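Local coordinates for protein Esterase/lipase (Uncultured bacterium, PDB 3K6K) that probably hydrolyses carboxylic ester bonds, as an esterase of the hormone-sensitive lipase family built on the alpha/beta hydrolase fold, at residues L38-R42 and L121-N125; V131-V135 and S166-A170; H281-M285 and S296-I300. All coordinates share one frame; numbering follows the deposited sequence.

Overall arrangement
From the N terminus, the chain first forms contact 1, where helix 38-49 meets the loop between strand 113-117 and helix 129-145; it closes a loop that runs through the first strands of the sheet. Contact 2 follows, packing helix 129-145 directly against helix 158-172 and so closing the loop that runs through strand 151-156. Contact 3 closes a short loop near the C terminus, joining the segment after strand 271-276 to helix 291-305. The three are in series, so none nests within or crosses another. Contacts 1 and 3 lie on opposite sides of the chain's centre, as do contacts 2 and 3, and contact centres are 21 to 26 Å apart.

Contact 1 of 3, residues L38-R42 and L121-N125; sequences LDQKR and LAPEN
R42 and E124 meet head on in a bidentate salt bridge, the guanidinium using its NH1 and NH2 end. R42 NH1 donates to E124 OE2 at 2.8 Å, nearly straight at 171°, while R42 NH2 reaches E124 OE1, also at 2.8 Å. The two planes are 41° apart, and both carboxylate oxygens are approached from above their plane rather than within it. An extended chain from CG to NE carries the R42 guanidinium to the loop; E124 bends at chi2 (-81°) to meet it. A further bond, from R42 NE to I92 O, helps hold the group's rotation. R42 NH2 also lies 3.0 Å from A122 O.

Apolar contacts flank the charges. L121 CD1 sits over one guanidinium face, offset toward the rim, 3.8 Å from R42 NE. Beside this, L38 CD2 and P123 CD touch tip to tip at 3.7 Å.

The peptide before P123 is cis, and A122 pairs by backbone with Y91, just after the HGGG sequence. With R120 just before it, LAPEN matches the YRLAPE motif of hormone-sensitive lipase homologues, here tied to an N-terminal helix consistent with that family's cap.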
ATOM      1  N   LEU A  38     -28.593   1.325 -21.655  1.00 26.87           N
ATOM      2  CA  LEU A  38     -28.190   1.706 -20.349  1.00 25.21           C
ATOM      3  C   LEU A  38     -29.300   1.660 -19.303  1.00 25.06           C
ATOM      4  O   LEU A  38     -29.012   1.262 -18.184  1.00 25.98           O
ATOM      5  CB  LEU A  38     -27.458   3.040 -20.380  1.00 25.69           C
ATOM      6  CG  LEU A  38     -26.994   3.548 -19.028  1.00 22.76           C
ATOM      7  CD1 LEU A  38     -26.033   2.511 -18.497  1.00 16.19           C
ATOM      8  CD2 LEU A  38     -26.322   4.895 -19.266  1.00 17.05           C
ATOM      9  N   ASP A  39     -30.555   2.009 -19.635  1.00 23.93           N
ATOM     10  CA  ASP A  39     -31.688   1.802 -18.695  1.00 23.11           C
ATOM     11  C   ASP A  39     -31.901   0.342 -18.342  1.00 23.76           C
ATOM     12  O   ASP A  39     -32.374   0.029 -17.252  1.00 22.48           O
ATOM     13  CB  ASP A  39     -33.025   2.365 -19.219  1.00 22.94           C
ATOM     14  CG  ASP A  39     -33.380   1.849 -20.628  1.00 21.15           C
ATOM     15  OD1 ASP A  39     -34.553   1.465 -20.845  1.00 23.30           O
ATOM     16  OD2 ASP A  39     -32.484   1.788 -21.499  1.00 17.65           O
ATOM     17  N   GLN A  40     -31.586  -0.556 -19.273  1.00 24.95           N
ATOM     18  CA  GLN A  40     -31.718  -1.995 -18.994  1.00 26.48           C
ATOM     19  C   GLN A  40     -30.537  -2.493 -18.147  1.00 26.02           C
ATOM     20  O   GLN A  40     -30.699  -3.325 -17.262  1.00 26.92           O
ATOM     21  CB  GLN A  40     -31.766  -2.780 -20.295  1.00 26.62           C
ATOM     22  CG  GLN A  40     -33.126  -3.282 -20.679  1.00 31.23           C
ATOM     23  CD  GLN A  40     -33.096  -3.857 -22.085  1.00 37.00           C
ATOM     24  OE1 GLN A  40     -33.543  -3.204 -23.028  1.00 38.91           O
ATOM     25  NE2 GLN A  40     -32.534  -5.069 -22.242  1.00 37.46           N
ATOM     26  N   LYS A  41     -29.359  -1.969 -18.420  1.00 25.14           N
ATOM     27  CA  LYS A  41     -28.187  -2.354 -17.668  1.00 26.18           C
ATOM     28  C   LYS A  41     -28.427  -1.973 -16.183  1.00 24.47           C
ATOM     29  O   LYS A  41     -28.226  -2.775 -15.273  1.00 24.62           O
ATOM     30  CB  LYS A  41     -26.968  -1.682 -18.292  1.00 25.98           C
ATOM     31  CG  LYS A  41     -25.605  -2.309 -18.016  1.00 32.77           C
ATOM     32  CD  LYS A  41     -24.454  -1.728 -18.980  1.00 36.46           C
ATOM     33  CE  LYS A  41     -24.482  -2.294 -20.455  1.00 36.50           C
ATOM     34  NZ  LYS A  41     -23.221  -2.076 -21.251  1.00 36.47           N
ATOM     35  N   ARG A  42     -28.952  -0.777 -15.974  1.00 23.12           N
ATOM     36  CA  ARG A  42     -29.276  -0.280 -14.664  1.00 21.93           C
ATOM     37  C   ARG A  42     -30.361  -1.107 -13.992  1.00 21.91           C
ATOM     38  O   ARG A  42     -30.165  -1.533 -12.838  1.00 19.00           O
ATOM     39  CB  ARG A  42     -29.678   1.186 -14.724  1.00 22.28           C
ATOM     40  CG  ARG A  42     -28.572   2.139 -15.291  1.00 18.60           C
ATOM     41  CD  ARG A  42     -29.030   3.538 -14.907  1.00 19.93           C
ATOM     42  NE  ARG A  42     -28.133   4.581 -15.350  1.00 17.01           N
ATOM     43  CZ  ARG A  42     -28.498   5.860 -15.563  1.00 17.40           C
ATOM     44  NH1 ARG A  42     -29.769   6.258 -15.427  1.00 15.68           N
ATOM     45  NH2 ARG A  42     -27.594   6.746 -15.957  1.00 12.55           N
ATOM     46  N   LEU A 121     -26.265  10.501 -11.530  1.00 24.88           N
ATOM     47  CA  LEU A 121     -25.559   9.775 -12.594  1.00 26.07           C
ATOM     48  C   LEU A 121     -25.502  10.451 -13.937  1.00 26.54           C
ATOM     49  O   LEU A 121     -26.290  11.318 -14.211  1.00 27.66           O
ATOM     50  CB  LEU A 121     -26.250   8.436 -12.817  1.00 25.75           C
ATOM     51  CG  LEU A 121     -25.942   7.412 -11.750  1.00 25.41           C
ATOM     52  CD1 LEU A 121     -26.622   6.130 -12.200  1.00 25.80           C
ATOM     53  CD2 LEU A 121     -24.366   7.260 -11.601  1.00 24.04           C
ATOM     54  N   ALA A 122     -24.600   9.988 -14.795  1.00 27.25           N
ATOM     55  CA  ALA A 122     -24.495  10.425 -16.167  1.00 27.46           C
ATOM     56  C   ALA A 122     -24.984   9.280 -17.076  1.00 29.00           C
ATOM     57  O   ALA A 122     -25.032   8.137 -16.627  1.00 28.97           O
ATOM     58  CB  ALA A 122     -23.066  10.765 -16.470  1.00 26.86           C
ATOM     59  N   PRO A 123     -25.358   9.564 -18.352  1.00 29.70           N
ATOM     60  CA  PRO A 123     -25.274  10.831 -19.046  1.00 30.08           C
ATOM     61  C   PRO A 123     -26.410  11.814 -18.739  1.00 30.90           C
ATOM     62  O   PRO A 123     -26.347  12.959 -19.187  1.00 30.39           O
ATOM     63  CB  PRO A 123     -25.295  10.408 -20.506  1.00 29.98           C
ATOM     64  CG  PRO A 123     -26.253   9.303 -20.517  1.00 29.40           C
ATOM     65  CD  PRO A 123     -26.003   8.547 -19.206  1.00 29.85           C
ATOM     66  N   GLU A 124     -27.423  11.437 -17.955  1.00 32.40           N
ATOM     67  CA  GLU A 124     -28.424  12.462 -17.671  1.00 33.96           C
ATOM     68  C   GLU A 124     -27.651  13.684 -17.183  1.00 33.90           C
ATOM     69  O   GLU A 124     -27.559  14.677 -17.903  1.00 34.42           O
ATOM     70  CB  GLU A 124     -29.578  12.039 -16.756  1.00 34.77           C
ATOM     71  CG  GLU A 124     -29.302  10.920 -15.767  1.00 39.85           C
ATOM     72  CD  GLU A 124     -29.388   9.542 -16.398  1.00 40.67           C
ATOM     73  OE1 GLU A 124     -28.445   9.154 -17.133  1.00 42.21           O
ATOM     74  OE2 GLU A 124     -30.401   8.865 -16.152  1.00 40.53           O
ATOM     75  N   ASN A 125     -26.973  13.535 -16.048  1.00 33.13           N
ATOM     76  CA  ASN A 125     -26.219  14.590 -15.452  1.00 31.60           C
ATOM     77  C   ASN A 125     -24.714  14.296 -15.465  1.00 31.25           C
ATOM     78  O   ASN A 125     -24.247  13.520 -14.632  1.00 31.77           O
ATOM     79  CB  ASN A 125     -26.722  14.783 -14.035  1.00 31.67           C
ATOM     80  CG  ASN A 125     -28.259  14.761 -13.934  1.00 31.87           C
ATOM     81  OD1 ASN A 125     -28.879  13.689 -13.835  1.00 34.76           O
ATOM     82  ND2 ASN A 125     -28.862  15.937 -13.907  1.00 27.36           N
TER

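Contact 2 of 3, residues V131-V135 and S166-A170; sequences VDDCV and SMLKA
C134 and V135 of helix 129-145 press against S166 and K169 of helix 158-172, in a buried helix pair of the alpha/beta hydrolase fold. The short axes approach to 8.9 Å with a signed crossing angle of -66°, and no hydrogen bond spans them, so the evidence is for packing by carbon surfaces. Helix 158-172 begins within a GxSxG sequence consistent with a nucleophile elbow.

S166 comes first along the second segment; its CA and that of V135 are the nearest pair across the segments, 5.5 Å apart. Such proximity suits its small side chain: S166 CB meets C134 CB at 3.6 Å. The hydroxyl takes no part across the interface, because chi1 of 71° sets OG between the backbone N and carbonyl carbon, where it bonds to L162 O within its own helix. Both S166 and C134 also touch F86 of strand 82-86, which places the pair against the central sheet.

One turn later, K169 contributes its aliphatic base. V135 CG2 lies 3.8 Å from K169 CB, the two side chains crossing at about a right angle, and V131 CG1 approaches K169 CG more loosely. Bends at chi2 and chi4 then lead the ammonium away. K169 NZ stays 5.4 Å from D132 OD2, opposite in charge but not in contact, and has a weak, long ion pair with E172.

A170 ends the segment. Its backbone faces the other branch of the same valine, V135 CG1 standing 4.5 Å from A170 CA.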
ATOM      1  N   VAL A 131     -20.051  15.129  -8.204  1.00 17.30           N
ATOM      2  CA  VAL A 131     -19.249  15.852  -7.260  1.00 17.89           C
ATOM      3  C   VAL A 131     -20.040  16.852  -6.421  1.00 19.82           C
ATOM      4  O   VAL A 131     -19.924  16.832  -5.165  1.00 18.16           O
ATOM      5  CB  VAL A 131     -18.096  16.551  -7.905  1.00 18.68           C
ATOM      6  CG1 VAL A 131     -17.308  17.245  -6.863  1.00 18.63           C
ATOM      7  CG2 VAL A 131     -17.230  15.572  -8.628  1.00 14.19           C
ATOM      8  N   ASP A 132     -20.863  17.718  -7.052  1.00 21.05           N
ATOM      9  CA  ASP A 132     -21.483  18.766  -6.213  1.00 22.00           C
ATOM     10  C   ASP A 132     -22.430  18.154  -5.202  1.00 22.73           C
ATOM     11  O   ASP A 132     -22.544  18.641  -4.081  1.00 22.54           O
ATOM     12  CB  ASP A 132     -22.218  19.828  -7.002  1.00 23.17           C
ATOM     13  CG  ASP A 132     -21.358  20.492  -8.043  1.00 24.44           C
ATOM     14  OD1 ASP A 132     -21.958  20.833  -9.079  1.00 25.10           O
ATOM     15  OD2 ASP A 132     -20.118  20.669  -7.832  1.00 27.11           O
ATOM     16  N   ASP A 133     -23.063  17.053  -5.607  1.00 23.07           N
ATOM     17  CA  ASP A 133     -23.947  16.283  -4.782  1.00 22.93           C
ATOM     18  C   ASP A 133     -23.202  15.716  -3.531  1.00 22.49           C
ATOM     19  O   ASP A 133     -23.661  15.856  -2.339  1.00 22.22           O
ATOM     20  CB  ASP A 133     -24.462  15.135  -5.668  1.00 24.59           C
ATOM     21  CG  ASP A 133     -25.684  15.517  -6.553  1.00 27.18           C
ATOM     22  OD1 ASP A 133     -26.128  16.699  -6.542  1.00 30.89           O
ATOM     23  OD2 ASP A 133     -26.225  14.599  -7.254  1.00 26.04           O
ATOM     24  N   CYS A 134     -22.036  15.097  -3.798  1.00 21.70           N
ATOM     25  CA  CYS A 134     -21.164  14.532  -2.718  1.00 19.97           C
ATOM     26  C   CYS A 134     -20.772  15.602  -1.699  1.00 20.15           C
ATOM     27  O   CYS A 134     -20.955  15.421  -0.479  1.00 20.29           O
ATOM     28  CB  CYS A 134     -19.942  13.815  -3.304  1.00 19.02           C
ATOM     29  SG  CYS A 134     -20.363  12.285  -4.198  1.00 16.00           S
ATOM     30  N   VAL A 135     -20.327  16.748  -2.206  1.00 20.23           N
ATOM     31  CA  VAL A 135     -19.992  17.927  -1.365  1.00 20.74           C
ATOM     32  C   VAL A 135     -21.175  18.431  -0.597  1.00 20.58           C
ATOM     33  O   VAL A 135     -21.112  18.698   0.624  1.00 22.34           O
ATOM     34  CB  VAL A 135     -19.475  19.106  -2.214  1.00 20.76           C
ATOM     35  CG1 VAL A 135     -19.004  20.222  -1.332  1.00 19.32           C
ATOM     36  CG2 VAL A 135     -18.365  18.641  -3.112  1.00 22.24           C
ATOM     37  N   SER A 166     -14.619  14.700  -4.182  1.00 18.34           N
ATOM     38  CA  SER A 166     -15.484  15.447  -3.233  1.00 18.27           C
ATOM     39  C   SER A 166     -14.745  16.182  -2.089  1.00 19.24           C
ATOM     40  O   SER A 166     -15.220  17.227  -1.604  1.00 19.27           O
ATOM     41  CB  SER A 166     -16.521  14.517  -2.584  1.00 18.41           C
ATOM     42  OG  SER A 166     -15.921  13.603  -1.647  1.00 14.00           O
ATOM     43  N   MET A 167     -13.607  15.639  -1.641  1.00 19.16           N
ATOM     44  CA  MET A 167     -12.902  16.244  -0.516  1.00 19.73           C
ATOM     45  C   MET A 167     -11.972  17.349  -1.016  1.00 21.28           C
ATOM     46  O   MET A 167     -11.765  18.355  -0.301  1.00 20.51           O
ATOM     47  CB  MET A 167     -12.160  15.198   0.351  1.00 18.73           C
ATOM     48  CG  MET A 167     -13.113  14.279   1.033  1.00 17.65           C
ATOM     49  SD  MET A 167     -14.211  15.210   2.167  1.00 21.41           S
ATOM     50  CE  MET A 167     -15.793  15.169   1.235  1.00 12.22           C
ATOM     51  N   LEU A 168     -11.405  17.157  -2.222  1.00 20.86           N
ATOM     52  CA  LEU A 168     -10.680  18.219  -2.870  1.00 21.97           C
ATOM     53  C   LEU A 168     -11.557  19.483  -2.980  1.00 21.83           C
ATOM     54  O   LEU A 168     -11.160  20.542  -2.523  1.00 22.56           O
ATOM     55  CB  LEU A 168     -10.134  17.754  -4.231  1.00 21.99           C
ATOM     56  CG  LEU A 168      -8.989  16.739  -4.123  1.00 23.38           C
ATOM     57  CD1 LEU A 168      -8.632  16.078  -5.440  1.00 25.11           C
ATOM     58  CD2 LEU A 168      -7.748  17.391  -3.523  1.00 24.07           C
ATOM     59  N   LYS A 169     -12.787  19.333  -3.486  1.00 22.62           N
ATOM     60  CA  LYS A 169     -13.782  20.415  -3.586  1.00 21.60           C
ATOM     61  C   LYS A 169     -14.184  20.885  -2.173  1.00 20.85           C
ATOM     62  O   LYS A 169     -14.305  22.105  -1.888  1.00 17.80           O
ATOM     63  CB  LYS A 169     -15.028  19.916  -4.328  1.00 22.07           C
ATOM     64  CG  LYS A 169     -15.667  20.885  -5.343  1.00 25.90           C
ATOM     65  CD  LYS A 169     -16.398  22.060  -4.743  1.00 32.55           C
ATOM     66  CE  LYS A 169     -16.876  23.047  -5.838  1.00 33.94           C
ATOM     67  NZ  LYS A 169     -15.641  23.484  -6.575  1.00 38.61           N
ATOM     68  N   ALA A 170     -14.425  19.916  -1.292  1.00 21.09           N
ATOM     69  CA  ALA A 170     -14.770  20.267   0.068  1.00 21.35           C
ATOM     70  C   ALA A 170     -13.618  21.143   0.617  1.00 22.38           C
ATOM     71  O   ALA A 170     -13.871  22.138   1.283  1.00 23.34           O
ATOM     72  CB  ALA A 170     -14.978  19.028   0.897  1.00 21.69           C
TER

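Contact 3 of 3, residues H281-M285 and S296-I300; sequences HVFQM and SIKEI
Q284 and I297 bring their CA atoms to 6.6 Å, where a 3-10 turn, closed by the 3.1 Å bond from M285 N to V282 O, lies against helix 291-305. In this alpha/beta hydrolase the turn follows H281, whose bond to E251 and contact with S157 are consistent with the histidine of a Ser-His-Glu triad.

Q284 carries most of the contact. I297 CD1 comes 3.7 Å from Q284 CB, and it also lies close to the carbonyl O of the same residue. A bend at chi2 (74°) folds the amide back over the F283 ring, so that Q284 CD stands above the ring centre. From there Q284 NE2 donates a weak hydrogen bond, 3.3 Å long at 150°, to S296 OG, whose stronger partner is H246 ND1.

With an alanine here in place of Q284, the F283 ring is likely to lose the amide over one face, and S296 OG this weak second bond.

F283, whose ring also meets that of W276, completes the junction: its CZ and CE1 lie obliquely against the serine, with F283 CZ 3.5 Å from S296 CB.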
ATOM      1  N   HIS A 281     -12.396  -6.849  -9.328  1.00 12.47           N
ATOM      2  CA  HIS A 281     -12.835  -5.510  -9.046  1.00 13.23           C
ATOM      3  C   HIS A 281     -13.862  -5.497  -7.932  1.00 13.53           C
ATOM      4  O   HIS A 281     -14.808  -6.279  -7.976  1.00 14.69           O
ATOM      5  CB  HIS A 281     -13.479  -4.989 -10.309  1.00 13.33           C
ATOM      6  CG  HIS A 281     -13.567  -3.504 -10.372  1.00 15.90           C
ATOM      7  ND1 HIS A 281     -12.520  -2.683 -10.015  1.00 13.21           N
ATOM      8  CD2 HIS A 281     -14.581  -2.687 -10.758  1.00 18.24           C
ATOM      9  CE1 HIS A 281     -12.884  -1.426 -10.185  1.00 17.73           C
ATOM     10  NE2 HIS A 281     -14.124  -1.399 -10.635  1.00 17.92           N
ATOM     11  N   VAL A 282     -13.703  -4.587  -6.978  1.00 12.32           N
ATOM     12  CA  VAL A 282     -14.582  -4.439  -5.817  1.00 12.34           C
ATOM     13  C   VAL A 282     -15.039  -5.805  -5.233  1.00 13.38           C
ATOM     14  O   VAL A 282     -16.215  -6.071  -5.033  1.00 13.41           O
ATOM     15  CB  VAL A 282     -15.802  -3.475  -6.055  1.00 13.34           C
ATOM     16  CG1 VAL A 282     -16.411  -3.129  -4.700  1.00 11.89           C
ATOM     17  CG2 VAL A 282     -15.402  -2.121  -6.796  1.00  8.42           C
ATOM     18  N   PHE A 283     -14.082  -6.644  -4.896  1.00 13.12           N
ATOM     19  CA  PHE A 283     -14.384  -7.997  -4.468  1.00 13.18           C
ATOM     20  C   PHE A 283     -15.186  -8.078  -3.197  1.00 13.48           C
ATOM     21  O   PHE A 283     -15.770  -9.155  -2.931  1.00 14.23           O
ATOM     22  CB  PHE A 283     -13.092  -8.813  -4.320  1.00 13.54           C
ATOM     23  CG  PHE A 283     -12.187  -8.372  -3.165  1.00 14.58           C
ATOM     24  CD1 PHE A 283     -12.262  -9.010  -1.934  1.00 14.83           C
ATOM     25  CD2 PHE A 283     -11.237  -7.386  -3.345  1.00 12.57           C
ATOM     26  CE1 PHE A 283     -11.435  -8.624  -0.896  1.00 17.72           C
ATOM     27  CE2 PHE A 283     -10.387  -7.016  -2.342  1.00 10.34           C
ATOM     28  CZ  PHE A 283     -10.502  -7.607  -1.098  1.00 15.95           C
ATOM     29  N   GLN A 284     -15.219  -6.974  -2.430  1.00 11.42           N
ATOM     30  CA  GLN A 284     -15.918  -6.928  -1.173  1.00 11.70           C
ATOM     31  C   GLN A 284     -17.437  -7.138  -1.391  1.00 13.34           C
ATOM     32  O   GLN A 284     -18.172  -7.279  -0.410  1.00 12.44           O
ATOM     33  CB  GLN A 284     -15.624  -5.604  -0.361  1.00 10.41           C
ATOM     34  CG  GLN A 284     -14.128  -5.266  -0.041  1.00  7.09           C
ATOM     35  CD  GLN A 284     -13.325  -4.759  -1.297  1.00 11.00           C
ATOM     36  OE1 GLN A 284     -13.857  -4.722  -2.436  1.00  5.74           O
ATOM     37  NE2 GLN A 284     -12.072  -4.375  -1.080  1.00  5.32           N
ATOM     38  N   MET A 285     -17.898  -7.079  -2.649  1.00 14.15           N
ATOM     39  CA  MET A 285     -19.269  -7.451  -2.982  1.00 17.02           C
ATOM     40  C   MET A 285     -19.590  -8.961  -2.833  1.00 17.15           C
ATOM     41  O   MET A 285     -20.789  -9.356  -2.739  1.00 16.89           O
ATOM     42  CB  MET A 285     -19.674  -6.993  -4.404  1.00 17.71           C
ATOM     43  CG  MET A 285     -19.330  -5.570  -4.715  1.00 21.03           C
ATOM     44  SD  MET A 285     -20.484  -4.242  -4.310  1.00 33.47           S
ATOM     45  CE  MET A 285     -21.632  -4.298  -5.681  1.00 31.64           C
ATOM     46  N   SER A 296     -11.508  -8.465   4.032  1.00 13.85           N
ATOM     47  CA  SER A 296     -11.223  -7.081   3.693  1.00 11.89           C
ATOM     48  C   SER A 296     -12.193  -6.100   4.447  1.00 11.25           C
ATOM     49  O   SER A 296     -11.797  -5.065   4.983  1.00  9.80           O
ATOM     50  CB  SER A 296     -11.346  -6.890   2.202  1.00 10.09           C
ATOM     51  OG  SER A 296     -11.486  -5.518   1.970  1.00 10.38           O
ATOM     52  N   ILE A 297     -13.469  -6.442   4.436  1.00 11.78           N
ATOM     53  CA  ILE A 297     -14.462  -5.750   5.199  1.00 11.99           C
ATOM     54  C   ILE A 297     -14.079  -5.667   6.687  1.00 14.29           C
ATOM     55  O   ILE A 297     -14.195  -4.613   7.323  1.00 14.55           O
ATOM     56  CB  ILE A 297     -15.855  -6.354   4.859  1.00 12.00           C
ATOM     57  CG1 ILE A 297     -16.273  -5.822   3.421  1.00 11.25           C
ATOM     58  CG2 ILE A 297     -16.892  -5.907   5.809  1.00  9.47           C
ATOM     59  CD1 ILE A 297     -17.374  -6.644   2.747  1.00  9.31           C
ATOM     60  N   LYS A 298     -13.572  -6.759   7.230  1.00 16.49           N
ATOM     61  CA  LYS A 298     -13.238  -6.814   8.623  1.00 19.74           C
ATOM     62  C   LYS A 298     -12.137  -5.797   8.885  1.00 19.38           C
ATOM     63  O   LYS A 298     -12.269  -4.983   9.806  1.00 19.73           O
ATOM     64  CB  LYS A 298     -12.782  -8.226   9.005  1.00 21.21           C
ATOM     65  CG  LYS A 298     -12.907  -8.569  10.522  1.00 28.73           C
ATOM     66  CD  LYS A 298     -14.342  -9.138  10.926  1.00 36.71           C
ATOM     67  CE  LYS A 298     -14.500 -10.677  10.803  1.00 38.74           C
ATOM     68  NZ  LYS A 298     -14.796 -11.185   9.410  1.00 41.99           N
ATOM     69  N   GLU A 299     -11.089  -5.818   8.055  1.00 18.07           N
ATOM     70  CA  GLU A 299      -9.973  -4.906   8.210  1.00 17.64           C
ATOM     71  C   GLU A 299     -10.338  -3.428   8.015  1.00 17.95           C
ATOM     72  O   GLU A 299      -9.846  -2.571   8.781  1.00 16.90           O
ATOM     73  CB  GLU A 299      -8.819  -5.282   7.286  1.00 17.64           C
ATOM     74  CG  GLU A 299      -8.235  -6.595   7.629  1.00 19.10           C
ATOM     75  CD  GLU A 299      -7.097  -7.019   6.725  1.00 21.93           C
ATOM     76  OE1 GLU A 299      -6.598  -8.136   6.982  1.00 24.81           O
ATOM     77  OE2 GLU A 299      -6.699  -6.265   5.793  1.00 21.77           O
ATOM     78  N   ILE A 300     -11.180  -3.153   7.002  1.00 16.89           N
ATOM     79  CA  ILE A 300     -11.634  -1.810   6.697  1.00 16.00           C
ATOM     80  C   ILE A 300     -12.344  -1.243   7.892  1.00 17.55           C
ATOM     81  O   ILE A 300     -12.159  -0.061   8.229  1.00 16.52           O
ATOM     82  CB  ILE A 300     -12.614  -1.759   5.515  1.00 15.63           C
ATOM     83  CG1 ILE A 300     -11.902  -1.917   4.150  1.00 15.80           C
ATOM     84  CG2 ILE A 300     -13.373  -0.420   5.507  1.00 11.03           C
ATOM     85  CD1 ILE A 300     -12.820  -2.484   3.107  1.00 12.69           C
TER